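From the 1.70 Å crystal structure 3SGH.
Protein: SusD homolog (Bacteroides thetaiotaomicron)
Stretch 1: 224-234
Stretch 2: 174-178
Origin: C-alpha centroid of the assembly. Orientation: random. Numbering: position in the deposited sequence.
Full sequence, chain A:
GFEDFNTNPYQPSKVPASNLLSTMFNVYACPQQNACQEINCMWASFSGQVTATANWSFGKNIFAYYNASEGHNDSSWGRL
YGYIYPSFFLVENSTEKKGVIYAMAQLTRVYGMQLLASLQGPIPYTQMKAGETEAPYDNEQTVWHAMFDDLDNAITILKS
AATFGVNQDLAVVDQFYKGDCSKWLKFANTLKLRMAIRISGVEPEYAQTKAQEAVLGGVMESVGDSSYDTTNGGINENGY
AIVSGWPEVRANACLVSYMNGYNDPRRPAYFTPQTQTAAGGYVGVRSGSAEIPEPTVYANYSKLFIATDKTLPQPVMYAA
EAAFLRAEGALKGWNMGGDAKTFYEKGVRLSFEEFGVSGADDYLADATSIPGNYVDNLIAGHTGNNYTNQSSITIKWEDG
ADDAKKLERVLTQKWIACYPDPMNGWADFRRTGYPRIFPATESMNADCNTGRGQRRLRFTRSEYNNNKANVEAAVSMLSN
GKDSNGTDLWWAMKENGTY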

ATOM      1  N   GLY A 224      -1.771  13.732 -14.416  1.00 18.10           N
ATOM      2  CA  GLY A 224      -3.152  13.545 -14.893  1.00 19.26           C
ATOM      3  C   GLY A 224      -3.560  12.085 -15.011  1.00 18.61           C
ATOM      4  O   GLY A 224      -4.724  11.768 -15.194  1.00 19.72           O
ATOM      5  N   ASP A 225      -2.583  11.193 -14.932  1.00 17.33           N
ATOM      6  CA  ASP A 225      -2.836   9.775 -14.987  1.00 17.26           C
ATOM      7  C   ASP A 225      -3.190   9.137 -13.627  1.00 16.72           C
ATOM      8  O   ASP A 225      -3.713   8.008 -13.566  1.00 16.15           O
ATOM      9  CB  ASP A 225      -1.598   9.057 -15.540  1.00 18.66           C
ATOM     10  CG  ASP A 225      -1.259   9.440 -16.981  1.00 19.31           C
ATOM     11  OD1 ASP A 225      -2.139   9.907 -17.708  1.00 18.66           O
ATOM     12  OD2 ASP A 225      -0.077   9.251 -17.409  1.00 19.06           O
ATOM     13  N   SER A 226      -2.866   9.831 -12.542  1.00 15.88           N
ATOM     14  CA  SER A 226      -3.049   9.298 -11.206  1.00 14.69           C
ATOM     15  C   SER A 226      -4.506   8.999 -10.931  1.00 15.85           C
ATOM     16  O   SER A 226      -5.391   9.703 -11.420  1.00 15.73           O
ATOM     17  CB  SER A 226      -2.536  10.306 -10.170  1.00 14.91           C
ATOM     18  OG  SER A 226      -1.096  10.471 -10.328  1.00 14.40           O
ATOM     19  N   SER A 227      -4.751   7.976 -10.121  1.00 15.44           N
ATOM     20  CA  SER A 227      -6.100   7.557  -9.763  1.00 15.42           C
ATOM     21  C   SER A 227      -6.466   7.973  -8.357  1.00 15.03           C
ATOM     22  O   SER A 227      -5.733   7.629  -7.380  1.00 14.13           O
ATOM     23  CB  SER A 227      -6.219   6.028  -9.836  1.00 16.56           C
ATOM     24  OG  SER A 227      -7.515   5.627  -9.434  1.00 17.29           O
ATOM     25  N   TYR A 228      -7.609   8.651  -8.271  1.00 14.75           N
ATOM     26  CA  TYR A 228      -8.264   9.022  -6.997  1.00 15.44           C
ATOM     27  C   TYR A 228      -9.758   8.603  -6.977  1.00 16.34           C
ATOM     28  O   TYR A 228     -10.416   8.597  -8.014  1.00 16.90           O
ATOM     29  CB  TYR A 228      -8.249  10.502  -6.817  1.00 15.53           C
ATOM     30  CG  TYR A 228      -6.904  11.151  -6.601  1.00 14.64           C
ATOM     31  CD1 TYR A 228      -6.118  11.502  -7.688  1.00 14.97           C
ATOM     32  CD2 TYR A 228      -6.471  11.498  -5.334  1.00 16.66           C
ATOM     33  CE1 TYR A 228      -4.876  12.121  -7.511  1.00 17.11           C
ATOM     34  CE2 TYR A 228      -5.268  12.186  -5.150  1.00 16.50           C
ATOM     35  CZ  TYR A 228      -4.475  12.478  -6.248  1.00 17.54           C
ATOM     36  OH  TYR A 228      -3.273  13.127  -6.096  1.00 17.34           O
ATOM     37  N   ASP A 229     -10.277   8.260  -5.803  1.00 16.13           N
ATOM     38  CA  ASP A 229     -11.700   7.918  -5.673  1.00 16.30           C
ATOM     39  C   ASP A 229     -12.405   9.262  -5.511  1.00 16.39           C
ATOM     40  O   ASP A 229     -12.574   9.766  -4.410  1.00 15.82           O
ATOM     41  CB  ASP A 229     -11.932   6.963  -4.491  1.00 16.60           C
ATOM     42  CG  ASP A 229     -13.350   6.394  -4.452  1.00 16.34           C
ATOM     43  OD1 ASP A 229     -14.276   7.056  -5.010  1.00 17.13           O
ATOM     44  OD2 ASP A 229     -13.520   5.335  -3.837  1.00 16.58           O
ATOM     45  N   THR A 230     -12.740   9.877  -6.629  1.00 17.58           N
ATOM     46  CA  THR A 230     -13.098  11.289  -6.612  1.00 18.26           C
ATOM     47  C   THR A 230     -14.368  11.604  -5.828  1.00 19.05           C
ATOM     48  O   THR A 230     -14.546  12.767  -5.387  1.00 20.73           O
ATOM     49  CB  THR A 230     -13.233  11.899  -8.030  1.00 18.59           C
ATOM     50  OG1 THR A 230     -14.358  11.334  -8.691  1.00 20.57           O
ATOM     51  CG2 THR A 230     -11.912  11.709  -8.873  1.00 19.23           C
ATOM     52  N   THR A 231     -15.261  10.624  -5.715  1.00 17.57           N
ATOM     53  CA  THR A 231     -16.510  10.795  -4.945  1.00 17.34           C
ATOM     54  C   THR A 231     -16.425  10.172  -3.554  1.00 16.72           C
ATOM     55  O   THR A 231     -17.418  10.111  -2.841  1.00 15.96           O
ATOM     56  CB  THR A 231     -17.637  10.158  -5.698  1.00 18.37           C
ATOM     57  OG1 THR A 231     -17.348   8.777  -5.887  1.00 18.89           O
ATOM     58  CG2 THR A 231     -17.842  10.857  -7.093  1.00 19.91           C
ATOM     59  N   ASN A 232     -15.240   9.653  -3.204  1.00 15.94           N
ATOM     60  CA  ASN A 232     -15.070   8.852  -2.009  1.00 16.49           C
ATOM     61  C   ASN A 232     -16.209   7.808  -1.887  1.00 16.61           C
ATOM     62  O   ASN A 232     -16.902   7.714  -0.870  1.00 16.90           O
ATOM     63  CB  ASN A 232     -15.002   9.756  -0.814  1.00 16.49           C
ATOM     64  CG  ASN A 232     -13.666  10.425  -0.694  1.00 16.76           C
ATOM     65  OD1 ASN A 232     -12.621   9.740  -0.736  1.00 17.54           O
ATOM     66  ND2 ASN A 232     -13.666  11.757  -0.520  1.00 15.12           N
ATOM     67  N   GLY A 233     -16.384   7.042  -2.953  1.00 18.32           N
ATOM     68  CA  GLY A 233     -17.284   5.884  -2.917  1.00 18.32           C
ATOM     69  C   GLY A 233     -18.748   6.299  -2.857  1.00 19.29           C
ATOM     70  O   GLY A 233     -19.593   5.558  -2.364  1.00 20.11           O
ATOM     71  N   GLY A 234     -19.031   7.492  -3.377  1.00 19.99           N
ATOM     72  CA  GLY A 234     -20.360   8.082  -3.321  1.00 21.68           C
ATOM     73  C   GLY A 234     -20.709   8.699  -1.974  1.00 22.52           C
ATOM     74  O   GLY A 234     -21.819   9.265  -1.804  1.00 24.49           O
TER
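Stretch 2, residues 174-178: DQFYK

A segment without regular secondary structure can pack against a neighbouring segment, part strand and part turn, through a few hydrogen bonds made mostly by side chains. Residues 174-178 of this SusD homolog illustrate the principle. They form no helix or strand, yet they lie along residues 224-234, and the two stretches together bury 446 Å² against each other. The order of the contacts is antiparallel in sense: Gln175 meets the far end of stretch 1, around Asp229 to Gly233, Phe176 lies against Ser227 to Asp229, and Tyr177 reaches back to Asp225, Ser226 and Ser227. The CA atoms of Phe176 and Asp229 are 5.5 Å apart, as are those of Gln175 and Thr230.

No backbone-to-backbone hydrogen bond joins the stretches directly; each of the three direct bonds involves a side chain. Tyr177 uses the far end of its side chain, its OH donating to Asp225 O at 2.6 Å. That acceptor lies near the plane of the ring, at its edge, so the phenol satisfies a carbonyl at the end of the 3-10 segment. Beside it, Ser227 CB packs 3.3 Å from Tyr177 OH.

At the other end, Gln175 is both donor and acceptor. Its carbonyl O receives a hydrogen bond from Thr230 OG1 at 2.6 Å, with the threonine in the p rotamer. Its side chain, whose CA-to-CB bond points toward stretch 1, carries NE2 to Asp229 OD1, 2.9 Å away, with an N-H...acceptor angle of 161°. Asp229 OD1 is a shared acceptor, for Gly233 N also donates to it at 2.9 Å. Asp229 OD1 thus accepts both from the glutamine and from the residue that follows its own turn. That turn, type I from Asp229 to Asn232, is closed by Asn232 N donating to Asp229 O at 2.9 Å. Just beyond it, Gly233 and Gly234 have positive phi, a conformation that favours glycine.

Between these polar ends sits Phe176, whose ring fills the middle of the contact. Its CE1 lies 3.6 Å from Asp229 CA, and its CD1 approaches Tyr228 O to 3.2 Å and Ser227 OG to 3.5 Å; these are packing contacts. Three of the backbone polar groups nearby are joined by water 1, which donates to Phe176 O at 2.6 Å and to Ser226 O at 3.2 Å and accepts from Tyr228 N at 3.0 Å. One solvent molecule therefore bridges the two backbones where no direct hydrogen bond does.

Stretch 2 also satisfies three of its own amides. Asp174, in the t rotamer, bends its carboxylate back over the following residues, and its OD1 accepts from Phe176 N at 2.9 Å and Tyr177 N at 3.0 Å, the latter nearly linear at 171°. Lys178 N donates to Asp174 O at 2.9 Å. The side chains of Gln175, Phe176 and Tyr177 and the Gln175 carbonyl make the contact with stretch 1, while the amides of Phe176, Tyr177 and Lys178 are bonded within stretch 2.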

ATOM      1  N   ASP A 174     -17.963   5.385 -13.228  1.00 18.73           N
ATOM      2  CA  ASP A 174     -16.515   5.470 -13.019  1.00 17.60           C
ATOM      3  C   ASP A 174     -16.100   6.836 -12.484  1.00 17.63           C
ATOM      4  O   ASP A 174     -15.798   7.736 -13.263  1.00 17.58           O
ATOM      5  CB  ASP A 174     -15.814   5.186 -14.332  1.00 17.14           C
ATOM      6  CG  ASP A 174     -14.297   5.299 -14.256  1.00 17.94           C
ATOM      7  OD1 ASP A 174     -13.704   5.337 -13.122  1.00 16.47           O
ATOM      8  OD2 ASP A 174     -13.683   5.312 -15.370  1.00 16.75           O
ATOM      9  N   GLN A 175     -15.965   6.944 -11.158  1.00 17.01           N
ATOM     10  CA  GLN A 175     -15.472   8.161 -10.522  1.00 16.33           C
ATOM     11  C   GLN A 175     -13.961   8.374 -10.612  1.00 17.06           C
ATOM     12  O   GLN A 175     -13.458   9.439 -10.236  1.00 18.13           O
ATOM     13  CB  GLN A 175     -15.890   8.201  -9.049  1.00 16.05           C
ATOM     14  CG  GLN A 175     -15.234   7.181  -8.103  1.00 14.57           C
ATOM     15  CD  GLN A 175     -16.018   5.905  -7.906  1.00 16.66           C
ATOM     16  OE1 GLN A 175     -16.712   5.430  -8.822  1.00 19.31           O
ATOM     17  NE2 GLN A 175     -15.894   5.314  -6.708  1.00 14.26           N
ATOM     18  N   PHE A 176     -13.240   7.357 -11.068  1.00 16.56           N
ATOM     19  CA  PHE A 176     -11.769   7.432 -11.161  1.00 16.51           C
ATOM     20  C   PHE A 176     -11.332   8.135 -12.441  1.00 16.40           C
ATOM     21  O   PHE A 176     -10.584   9.138 -12.394  1.00 18.84           O
ATOM     22  CB  PHE A 176     -11.193   6.011 -11.068  1.00 15.05           C
ATOM     23  CG  PHE A 176     -11.621   5.300  -9.809  1.00 15.47           C
ATOM     24  CD1 PHE A 176     -10.904   5.460  -8.618  1.00 15.22           C
ATOM     25  CD2 PHE A 176     -12.770   4.551  -9.794  1.00 16.19           C
ATOM     26  CE1 PHE A 176     -11.322   4.843  -7.457  1.00 15.83           C
ATOM     27  CE2 PHE A 176     -13.206   3.944  -8.625  1.00 18.17           C
ATOM     28  CZ  PHE A 176     -12.479   4.074  -7.460  1.00 15.21           C
ATOM     29  N   TYR A 177     -11.839   7.642 -13.562  1.00 16.69           N
ATOM     30  CA  TYR A 177     -11.457   8.144 -14.884  1.00 17.06           C
ATOM     31  C   TYR A 177     -12.605   8.430 -15.847  1.00 17.68           C
ATOM     32  O   TYR A 177     -12.371   8.654 -17.037  1.00 18.06           O
ATOM     33  CB  TYR A 177     -10.545   7.123 -15.504  1.00 16.60           C
ATOM     34  CG  TYR A 177      -9.223   6.872 -14.785  1.00 15.65           C
ATOM     35  CD1 TYR A 177      -8.355   7.920 -14.464  1.00 17.32           C
ATOM     36  CD2 TYR A 177      -8.796   5.576 -14.530  1.00 16.95           C
ATOM     37  CE1 TYR A 177      -7.111   7.680 -13.869  1.00 17.32           C
ATOM     38  CE2 TYR A 177      -7.532   5.329 -13.927  1.00 15.94           C
ATOM     39  CZ  TYR A 177      -6.697   6.381 -13.619  1.00 16.21           C
ATOM     40  OH  TYR A 177      -5.476   6.098 -13.063  1.00 16.29           O
ATOM     41  N   LYS A 178     -13.842   8.418 -15.354  1.00 19.04           N
ATOM     42  CA  LYS A 178     -15.032   8.825 -16.145  1.00 20.79           C
ATOM     43  C   LYS A 178     -15.156   8.047 -17.464  1.00 20.30           C
ATOM     44  O   LYS A 178     -15.612   8.574 -18.499  1.00 20.52           O
ATOM     45  CB  LYS A 178     -14.974  10.326 -16.399  1.00 21.99           C
ATOM     46  CG  LYS A 178     -14.941  11.180 -15.116  1.00 27.49           C
ATOM     47  CD  LYS A 178     -15.003  12.708 -15.455  1.00 35.60           C
ATOM     48  CE  LYS A 178     -15.578  13.590 -14.279  1.00 38.35           C
ATOM     49  NZ  LYS A 178     -14.758  13.534 -13.003  1.00 39.57           N
TER
HETATM   50  O   HOH W   1      -8.553   9.872 -10.879  1.00 18.54           O